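Aldo-keto reductase family 1 member C1 (Caenorhabditis elegans, PDB 1QWK) probably catalyses NADPH-dependent reduction of aldehydes or ketones as an aldo-keto reductase. Local coordinates at residues A49-Q53 / K81-E86; L110-H114 / F138-Y142; V134-F138 / A149-S153. One frame throughout, in Å; residues are numbered along the deposited sequence.

In the fold
Along the chain, contact 1 comes first, closing the loop from the 3-10 turn after strand 45-47, through helix 55-68, to the end of strand 77-82. Contact 2 closes the chain from strand 110-113 to helix 131-143, and contact 3 the short one from that helix to strand 150-153; the two overlap at Phe-138. Strands 77-82, 110-113 and 150-153 lie side by side in the parallel sheet of the TIM barrel, where backbone bonds join contact 1 to contact 2 (Ala-82 with Leu-112 and His-114) and contact 2 to contact 3 (Tyr-111 with Ala-149 and Gly-151). Contact 1 holds the predicted proton donor Tyr-52 and its partner Lys-81; contact 2 includes His-114, predicted to bind substrate.

Contact 1. Residues A49-Q53 / K81-E86; sequences ASVYQ and KAWTHE
Val-51 lays CG2 over one face of the Trp-83 indole, 3.7 Å from the centroid of the five-membered ring and only 8° off its normal, a CH-pi contact. CG2 stands anti to the backbone N of its own residue, and CB also approaches the ring, so the valine covers the indole with more than one carbon. The opposite face carries Thr-84 OG1, and His-114 meets the indole edge-to-face. Beside this pair, Ser-50 OG donates to Glu-86 OE1 at 2.8 Å. It arrives on the syn side of the carboxylate, 34° out of its plane, while Trp-83 N uses the anti lone pair of Glu-86 OE1, also at 2.8 Å. Two donors thus fix OE1 and bind the turn at 83-86 to the 3-10 segment 50-52. Ser-50 N also donates to Lys-81 O (3.2 Å). The segments join the loops at the C-terminal ends of neighbouring strands of the aldo-keto reductase TIM barrel, where Tyr-52 is the predicted proton donor and Lys-81 the residue predicted to lower its pKa. The Lys-81 chain runs extended until it bends at its last torsion (chi4 69°), bringing Lys-81 NZ within 3.3 Å of Tyr-52 OH in a weak hydrogen bond. The stronger partner of NZ is Asp-47, in a salt bridge, with a further hydrogen bond to Thr-48 O. Ala-49 CB sits 3.4 Å above the centre of the Tyr-52 ring and also touches Lys-81 NZ at 4.0 Å.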
loop_
_atom_site.group_PDB
_atom_site.type_symbol
_atom_site.label_atom_id
_atom_site.label_comp_id
_atom_site.label_asym_id
_atom_site.label_seq_id
_atom_site.Cartn_x
_atom_site.Cartn_y
_atom_site.Cartn_z
ATOM N N ALA A 49 -5.587 -0.566 -7.665
ATOM C CA ALA A 49 -4.833 -1.419 -8.576
ATOM C C ALA A 49 -5.773 -1.930 -9.651
ATOM O O ALA A 49 -6.951 -2.172 -9.386
ATOM C CB ALA A 49 -4.228 -2.594 -7.813
ATOM N N SER A 50 -5.261 -2.098 -10.863
ATOM C CA SER A 50 -6.103 -2.581 -11.946
ATOM C C SER A 50 -6.735 -3.927 -11.590
ATOM O O SER A 50 -7.892 -4.181 -11.923
ATOM C CB SER A 50 -5.300 -2.708 -13.247
ATOM O OG SER A 50 -4.313 -3.717 -13.151
ATOM N N VAL A 51 -5.991 -4.777 -10.888
ATOM C CA VAL A 51 -6.501 -6.099 -10.534
ATOM C C VAL A 51 -7.663 -6.109 -9.531
ATOM O O VAL A 51 -8.402 -7.093 -9.445
ATOM C CB VAL A 51 -5.358 -7.007 -9.998
ATOM C CG1 VAL A 51 -5.009 -6.633 -8.569
ATOM C CG2 VAL A 51 -5.760 -8.472 -10.111
ATOM N N TYR A 52 -7.836 -5.026 -8.778
ATOM C CA TYR A 52 -8.931 -4.964 -7.803
ATOM C C TYR A 52 -10.286 -4.820 -8.486
ATOM O O TYR A 52 -11.325 -5.089 -7.883
ATOM C CB TYR A 52 -8.770 -3.779 -6.844
ATOM C CG TYR A 52 -7.487 -3.735 -6.049
ATOM C CD1 TYR A 52 -6.732 -4.886 -5.823
ATOM C CD2 TYR A 52 -7.028 -2.530 -5.517
ATOM C CE1 TYR A 52 -5.543 -4.833 -5.092
ATOM C CE2 TYR A 52 -5.850 -2.466 -4.786
ATOM C CZ TYR A 52 -5.109 -3.619 -4.581
ATOM O OH TYR A 52 -3.917 -3.530 -3.898
ATOM N N GLN A 53 -10.269 -4.371 -9.734
ATOM C CA GLN A 53 -11.494 -4.171 -10.504
ATOM C C GLN A 53 -12.408 -3.138 -9.838
ATOM O O GLN A 53 -13.632 -3.219 -9.950
ATOM C CB GLN A 53 -12.257 -5.492 -10.657
ATOM C CG GLN A 53 -11.421 -6.689 -11.115
ATOM C CD GLN A 53 -10.592 -6.405 -12.353
ATOM O OE1 GLN A 53 -10.951 -5.566 -13.181
ATOM N NE2 GLN A 53 -9.479 -7.117 -12.492
ATOM N N LYS A 81 -1.763 0.454 -9.711
ATOM C CA LYS A 81 -0.715 -0.503 -10.034
ATOM C C LYS A 81 -1.010 -1.380 -11.237
ATOM O O LYS A 81 -2.156 -1.787 -11.460
ATOM C CB LYS A 81 -0.473 -1.401 -8.818
ATOM C CG LYS A 81 -0.512 -0.686 -7.477
ATOM C CD LYS A 81 -0.207 -1.652 -6.338
ATOM C CE LYS A 81 -0.617 -1.071 -4.991
ATOM N NZ LYS A 81 -2.111 -0.975 -4.885
ATOM N N ALA A 82 0.032 -1.685 -12.001
ATOM C CA ALA A 82 -0.106 -2.541 -13.178
ATOM C C ALA A 82 -0.032 -3.997 -12.735
ATOM O O ALA A 82 0.833 -4.360 -11.942
ATOM C CB ALA A 82 1.019 -2.237 -14.175
ATOM N N TRP A 83 -0.944 -4.826 -13.238
ATOM C CA TRP A 83 -0.966 -6.243 -12.882
ATOM C C TRP A 83 0.049 -7.023 -13.731
ATOM O O TRP A 83 0.656 -6.471 -14.650
ATOM C CB TRP A 83 -2.378 -6.815 -13.059
ATOM C CG TRP A 83 -2.553 -8.171 -12.455
ATOM C CD1 TRP A 83 -3.125 -9.260 -13.045
ATOM C CD2 TRP A 83 -2.124 -8.600 -11.153
ATOM N NE1 TRP A 83 -3.073 -10.342 -12.197
ATOM C CE2 TRP A 83 -2.466 -9.966 -11.029
ATOM C CE3 TRP A 83 -1.483 -7.962 -10.080
ATOM C CZ2 TRP A 83 -2.186 -10.712 -9.873
ATOM C CZ3 TRP A 83 -1.205 -8.703 -8.929
ATOM C CH2 TRP A 83 -1.557 -10.063 -8.838
ATOM N N THR A 84 0.223 -8.306 -13.423
ATOM C CA THR A 84 1.207 -9.145 -14.107
ATOM C C THR A 84 1.191 -9.197 -15.638
ATOM O O THR A 84 2.250 -9.262 -16.261
ATOM C CB THR A 84 1.160 -10.590 -13.550
ATOM O OG1 THR A 84 -0.166 -11.121 -13.671
ATOM C CG2 THR A 84 1.571 -10.600 -12.083
ATOM N N HIS A 85 0.010 -9.167 -16.244
ATOM C CA HIS A 85 -0.077 -9.220 -17.698
ATOM C C HIS A 85 0.245 -7.865 -18.331
ATOM O O HIS A 85 0.588 -7.785 -19.510
ATOM C CB HIS A 85 -1.472 -9.688 -18.134
ATOM C CG HIS A 85 -2.576 -8.761 -17.732
ATOM N ND1 HIS A 85 -2.798 -8.388 -16.425
ATOM C CD2 HIS A 85 -3.530 -8.138 -18.467
ATOM C CE1 HIS A 85 -3.840 -7.577 -16.369
ATOM N NE2 HIS A 85 -4.302 -7.410 -17.595
ATOM N N GLU A 86 0.149 -6.801 -17.544
ATOM C CA GLU A 86 0.434 -5.466 -18.043
ATOM C C GLU A 86 1.931 -5.158 -17.966
ATOM O O GLU A 86 2.405 -4.181 -18.543
ATOM C CB GLU A 86 -0.392 -4.442 -17.255
ATOM C CG GLU A 86 -1.886 -4.760 -17.312
ATOM C CD GLU A 86 -2.753 -3.829 -16.476
ATOM O OE1 GLU A 86 -2.491 -3.680 -15.264
ATOM O OE2 GLU A 86 -3.713 -3.261 -17.041
#

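Contact 2. Residues L110-H114 / F138-Y142; sequences LYLAH and FDAVY
Tyr-111 and Phe-138 meet with their side chains crossing at about a right angle, while their ring planes are inclined by 35° and their centroids lie 5.4 Å apart. The closest point is between Tyr-111 CD2 and Phe-138 CE1, at 3.4 Å. Tyr-111 comes off strand 110-113 with CG anti to the backbone N (chi1 -169°), which carries its ring outward toward the helix. From the other side, Phe-138 projects from helix 131-143 toward the strand and reaches past the tyrosine to the backbone. Phe-138 CE1 lies 3.6 Å from Leu-112 C, and Phe-138 CZ is 3.4 Å from Ala-113 N. The neighbouring methyl, Ala-113 CB, meets Phe-138 CZ at 3.6 Å, with CE2 almost as near, so the far end of the phenyl rests on the alanine. One helical turn further on, Val-141 CG2 extends to the Tyr-111 ring at 4.3 Å from Tyr-111 CD2, a looser touch that lengthens the apolar surface along the helix.

This is the packing of an outer helix on the parallel strands of a TIM barrel: the local axes are antiparallel, at 168°, and approach to 10.1 Å. The packed strand leads to His-114, predicted to bind substrate, at the C-terminal mouth of the barrel. Leu-92 and Leu-96 of helix 92-103 also touch Tyr-111, so the ring is shared by two helices outside the barrel. Leu-112, by contrast, points away from helix 131-143 and contacts Asn-173 and Gln-175 of strand 173-177. No hydrogen bond crosses between the two segments. Cohesion across this buried interface consequently comes from dispersion and the exclusion of water, with Phe-138 bearing directly on the strand backbone.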
loop_
_atom_site.group_PDB
_atom_site.type_symbol
_atom_site.label_atom_id
_atom_site.label_comp_id
_atom_site.label_asym_id
_atom_site.label_seq_id
_atom_site.Cartn_x
_atom_site.Cartn_y
_atom_site.Cartn_z
ATOM N N LEU A 110 1.017 8.314 -8.721
ATOM C CA LEU A 110 2.014 7.258 -8.571
ATOM C C LEU A 110 1.539 5.993 -9.278
ATOM O O LEU A 110 0.391 5.579 -9.115
ATOM C CB LEU A 110 2.255 6.972 -7.078
ATOM C CG LEU A 110 3.220 5.828 -6.712
ATOM C CD1 LEU A 110 4.608 6.110 -7.258
ATOM C CD2 LEU A 110 3.269 5.668 -5.190
ATOM N N TYR A 111 2.419 5.392 -10.077
ATOM C CA TYR A 111 2.095 4.168 -10.805
ATOM C C TYR A 111 3.133 3.115 -10.448
ATOM O O TYR A 111 4.329 3.333 -10.646
ATOM C CB TYR A 111 2.106 4.421 -12.313
ATOM C CG TYR A 111 1.520 3.295 -13.128
ATOM C CD1 TYR A 111 0.281 2.738 -12.795
ATOM C CD2 TYR A 111 2.168 2.825 -14.267
ATOM C CE1 TYR A 111 -0.299 1.749 -13.582
ATOM C CE2 TYR A 111 1.595 1.837 -15.060
ATOM C CZ TYR A 111 0.365 1.306 -14.717
ATOM O OH TYR A 111 -0.213 0.355 -15.525
ATOM N N LEU A 112 2.674 1.977 -9.933
ATOM C CA LEU A 112 3.573 0.908 -9.493
ATOM C C LEU A 112 3.442 -0.409 -10.229
ATOM O O LEU A 112 2.373 -0.744 -10.730
ATOM C CB LEU A 112 3.320 0.607 -8.009
ATOM C CG LEU A 112 3.220 1.757 -7.003
ATOM C CD1 LEU A 112 2.839 1.199 -5.644
ATOM C CD2 LEU A 112 4.537 2.507 -6.944
ATOM N N ALA A 113 4.537 -1.160 -10.291
ATOM C CA ALA A 113 4.482 -2.497 -10.868
ATOM C C ALA A 113 3.964 -3.259 -9.635
ATOM O O ALA A 113 4.626 -3.274 -8.599
ATOM C CB ALA A 113 5.891 -2.975 -11.245
ATOM N N HIS A 114 2.785 -3.867 -9.732
ATOM C CA HIS A 114 2.175 -4.570 -8.596
ATOM C C HIS A 114 3.025 -5.739 -8.121
ATOM O O HIS A 114 2.996 -6.108 -6.949
ATOM C CB HIS A 114 0.790 -5.077 -8.995
ATOM C CG HIS A 114 -0.184 -5.186 -7.865
ATOM N ND1 HIS A 114 0.187 -5.526 -6.581
ATOM C CD2 HIS A 114 -1.531 -5.051 -7.843
ATOM C CE1 HIS A 114 -0.890 -5.598 -5.818
ATOM N NE2 HIS A 114 -1.945 -5.313 -6.560
ATOM N N PHE A 138 8.232 1.714 -17.281
ATOM C CA PHE A 138 7.794 2.671 -16.272
ATOM C C PHE A 138 8.481 4.008 -16.509
ATOM O O PHE A 138 7.875 5.072 -16.353
ATOM C CB PHE A 138 8.081 2.126 -14.865
ATOM C CG PHE A 138 7.010 1.198 -14.362
ATOM C CD1 PHE A 138 5.902 1.703 -13.680
ATOM C CD2 PHE A 138 7.043 -0.164 -14.672
ATOM C CE1 PHE A 138 4.844 0.874 -13.322
ATOM C CE2 PHE A 138 5.986 -0.998 -14.319
ATOM C CZ PHE A 138 4.879 -0.479 -13.643
ATOM N N ASP A 139 9.748 3.946 -16.900
ATOM C CA ASP A 139 10.516 5.151 -17.197
ATOM C C ASP A 139 9.791 5.899 -18.320
ATOM O O ASP A 139 9.634 7.118 -18.266
ATOM C CB ASP A 139 11.922 4.759 -17.652
ATOM C CG ASP A 139 12.742 5.948 -18.140
ATOM O OD1 ASP A 139 13.083 6.825 -17.321
ATOM O OD2 ASP A 139 13.039 6.005 -19.353
ATOM N N ALA A 140 9.336 5.150 -19.323
ATOM C CA ALA A 140 8.636 5.727 -20.466
ATOM C C ALA A 140 7.312 6.406 -20.116
ATOM O O ALA A 140 7.049 7.513 -20.583
ATOM C CB ALA A 140 8.404 4.654 -21.529
ATOM N N VAL A 141 6.475 5.752 -19.314
ATOM C CA VAL A 141 5.191 6.349 -18.950
ATOM C C VAL A 141 5.403 7.581 -18.072
ATOM O O VAL A 141 4.629 8.537 -18.132
ATOM C CB VAL A 141 4.251 5.325 -18.250
ATOM C CG1 VAL A 141 3.976 4.169 -19.196
ATOM C CG2 VAL A 141 4.863 4.816 -16.946
ATOM N N TYR A 142 6.458 7.559 -17.263
ATOM C CA TYR A 142 6.791 8.694 -16.406
ATOM C C TYR A 142 7.172 9.880 -17.290
ATOM O O TYR A 142 6.676 10.990 -17.107
ATOM C CB TYR A 142 7.973 8.346 -15.496
ATOM C CG TYR A 142 8.461 9.502 -14.647
ATOM C CD1 TYR A 142 7.710 9.974 -13.568
ATOM C CD2 TYR A 142 9.672 10.131 -14.929
ATOM C CE1 TYR A 142 8.161 11.046 -12.790
ATOM C CE2 TYR A 142 10.132 11.199 -14.165
ATOM C CZ TYR A 142 9.375 11.653 -13.098
ATOM O OH TYR A 142 9.835 12.706 -12.335
#

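Contact 3. Residues V134-F138 / A149-S153; sequences VWRQF and AVGVS
The Trp-135 indole has Phe-138 CB on one face, 3.6 Å above the plane and offset toward the rim, and meets the backbone of strand 150-153 with its edge. Val-150 C and Gly-151 N lie in the plane at that edge, and Gly-151 O is near the plane at 3.7 Å from Trp-135 CZ3. The Phe-138 ring has Val-134 O in its plane at one edge and Val-150 CG1 near its plane at another.

Helix 131-143 is the helix of a beta-alpha-beta crossover of the TIM barrel, linking the parallel neighbours 110-113 and 150-153 and packed here on the second of them. The local axes pass 9.4 Å apart and run roughly antiparallel, at 145°. With chi1 at -168° the Trp-135 indole is swung out from the helix, and its six-membered ring meets the strand. There it fits between two valines on either side of Gly-151. Val-150 CG2 approaches Trp-135 CH2 to 3.5 Å, with the two side chains crossing obliquely. Val-152 CG1 meets Trp-135 CZ3 at 3.8 Å, and this side chain lies at about a right angle to the tryptophan. Gly-151 brings no side chain to the interface, which it joins through its backbone.

The polar edge of the indole turns to another part of the fold: NE1 donates to Thr-169 O, giving this buried nitrogen an acceptor. Ala-163 of helix 157-164 also touches the tryptophan, while Ile-160 of the same helix packs on Val-152. Phe-138 contributes a smaller overlap with Val-150, whose CG1 methyl lies 4.1 Å from Phe-138 CD1 and 3.7 Å from the backbone O of Phe-138.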
loop_
_atom_site.group_PDB
_atom_site.type_symbol
_atom_site.label_atom_id
_atom_site.label_comp_id
_atom_site.label_asym_id
_atom_site.label_seq_id
_atom_site.Cartn_x
_atom_site.Cartn_y
_atom_site.Cartn_z
ATOM N N VAL A 134 11.021 -4.392 -17.531
ATOM C CA VAL A 134 9.782 -3.908 -16.935
ATOM C C VAL A 134 9.975 -2.451 -16.534
ATOM O O VAL A 134 9.142 -1.590 -16.837
ATOM C CB VAL A 134 9.402 -4.721 -15.670
ATOM C CG1 VAL A 134 8.178 -4.099 -14.990
ATOM C CG2 VAL A 134 9.107 -6.160 -16.047
ATOM N N TRP A 135 11.083 -2.162 -15.859
ATOM C CA TRP A 135 11.316 -0.790 -15.432
ATOM C C TRP A 135 11.443 0.203 -16.593
ATOM O O TRP A 135 11.029 1.358 -16.468
ATOM C CB TRP A 135 12.553 -0.698 -14.540
ATOM C CG TRP A 135 12.632 0.625 -13.866
ATOM C CD1 TRP A 135 13.587 1.578 -14.038
ATOM C CD2 TRP A 135 11.657 1.182 -12.976
ATOM N NE1 TRP A 135 13.267 2.703 -13.315
ATOM C CE2 TRP A 135 12.087 2.488 -12.653
ATOM C CE3 TRP A 135 10.456 0.705 -12.424
ATOM C CZ2 TRP A 135 11.361 3.327 -11.800
ATOM C CZ3 TRP A 135 9.733 1.542 -11.574
ATOM C CH2 TRP A 135 10.190 2.837 -11.274
ATOM N N ARG A 136 12.008 -0.228 -17.717
ATOM C CA ARG A 136 12.136 0.680 -18.850
ATOM C C ARG A 136 10.756 1.188 -19.283
ATOM O O ARG A 136 10.623 2.331 -19.724
ATOM C CB ARG A 136 12.845 -0.005 -20.026
ATOM C CG ARG A 136 14.244 -0.515 -19.698
ATOM C CD ARG A 136 15.005 -0.901 -20.960
ATOM N NE ARG A 136 15.495 0.285 -21.651
ATOM C CZ ARG A 136 16.662 0.870 -21.398
ATOM N NH1 ARG A 136 17.478 0.372 -20.478
ATOM N NH2 ARG A 136 16.999 1.977 -22.040
ATOM N N GLN A 137 9.726 0.356 -19.153
ATOM C CA GLN A 137 8.385 0.800 -19.532
ATOM C C GLN A 137 7.854 1.845 -18.549
ATOM O O GLN A 137 7.114 2.754 -18.932
ATOM C CB GLN A 137 7.410 -0.380 -19.602
ATOM C CG GLN A 137 7.735 -1.404 -20.679
ATOM C CD GLN A 137 6.589 -2.358 -20.923
ATOM O OE1 GLN A 137 5.575 -1.987 -21.517
ATOM N NE2 GLN A 137 6.730 -3.588 -20.443
ATOM N N PHE A 138 8.232 1.714 -17.281
ATOM C CA PHE A 138 7.794 2.671 -16.272
ATOM C C PHE A 138 8.481 4.008 -16.509
ATOM O O PHE A 138 7.875 5.072 -16.353
ATOM C CB PHE A 138 8.081 2.126 -14.865
ATOM C CG PHE A 138 7.010 1.198 -14.362
ATOM C CD1 PHE A 138 5.902 1.703 -13.680
ATOM C CD2 PHE A 138 7.043 -0.164 -14.672
ATOM C CE1 PHE A 138 4.844 0.874 -13.322
ATOM C CE2 PHE A 138 5.986 -0.998 -14.319
ATOM C CZ PHE A 138 4.879 -0.479 -13.643
ATOM N N ALA A 149 4.934 10.007 -10.675
ATOM C CA ALA A 149 5.972 9.264 -9.970
ATOM C C ALA A 149 5.764 7.787 -10.291
ATOM O O ALA A 149 4.646 7.367 -10.605
ATOM C CB ALA A 149 5.864 9.498 -8.454
ATOM N N VAL A 150 6.831 6.999 -10.216
ATOM C CA VAL A 150 6.736 5.578 -10.509
ATOM C C VAL A 150 7.454 4.751 -9.455
ATOM O O VAL A 150 8.376 5.231 -8.793
ATOM C CB VAL A 150 7.316 5.239 -11.912
ATOM C CG1 VAL A 150 6.339 5.693 -12.999
ATOM C CG2 VAL A 150 8.665 5.910 -12.104
ATOM N N GLY A 151 7.026 3.505 -9.299
ATOM C CA GLY A 151 7.634 2.647 -8.302
ATOM C C GLY A 151 7.285 1.186 -8.464
ATOM O O GLY A 151 6.748 0.766 -9.487
ATOM N N VAL A 152 7.581 0.416 -7.425
ATOM C CA VAL A 152 7.357 -1.016 -7.451
ATOM C C VAL A 152 6.706 -1.540 -6.174
ATOM O O VAL A 152 6.681 -0.862 -5.144
ATOM C CB VAL A 152 8.698 -1.740 -7.646
ATOM C CG1 VAL A 152 9.402 -1.198 -8.896
ATOM C CG2 VAL A 152 9.580 -1.517 -6.416
ATOM N N SER A 153 6.182 -2.759 -6.251
ATOM C CA SER A 153 5.555 -3.392 -5.100
ATOM C C SER A 153 5.936 -4.865 -5.090
ATOM O O SER A 153 5.935 -5.522 -6.127
ATOM C CB SER A 153 4.031 -3.254 -5.166
ATOM O OG SER A 153 3.431 -3.735 -3.966
#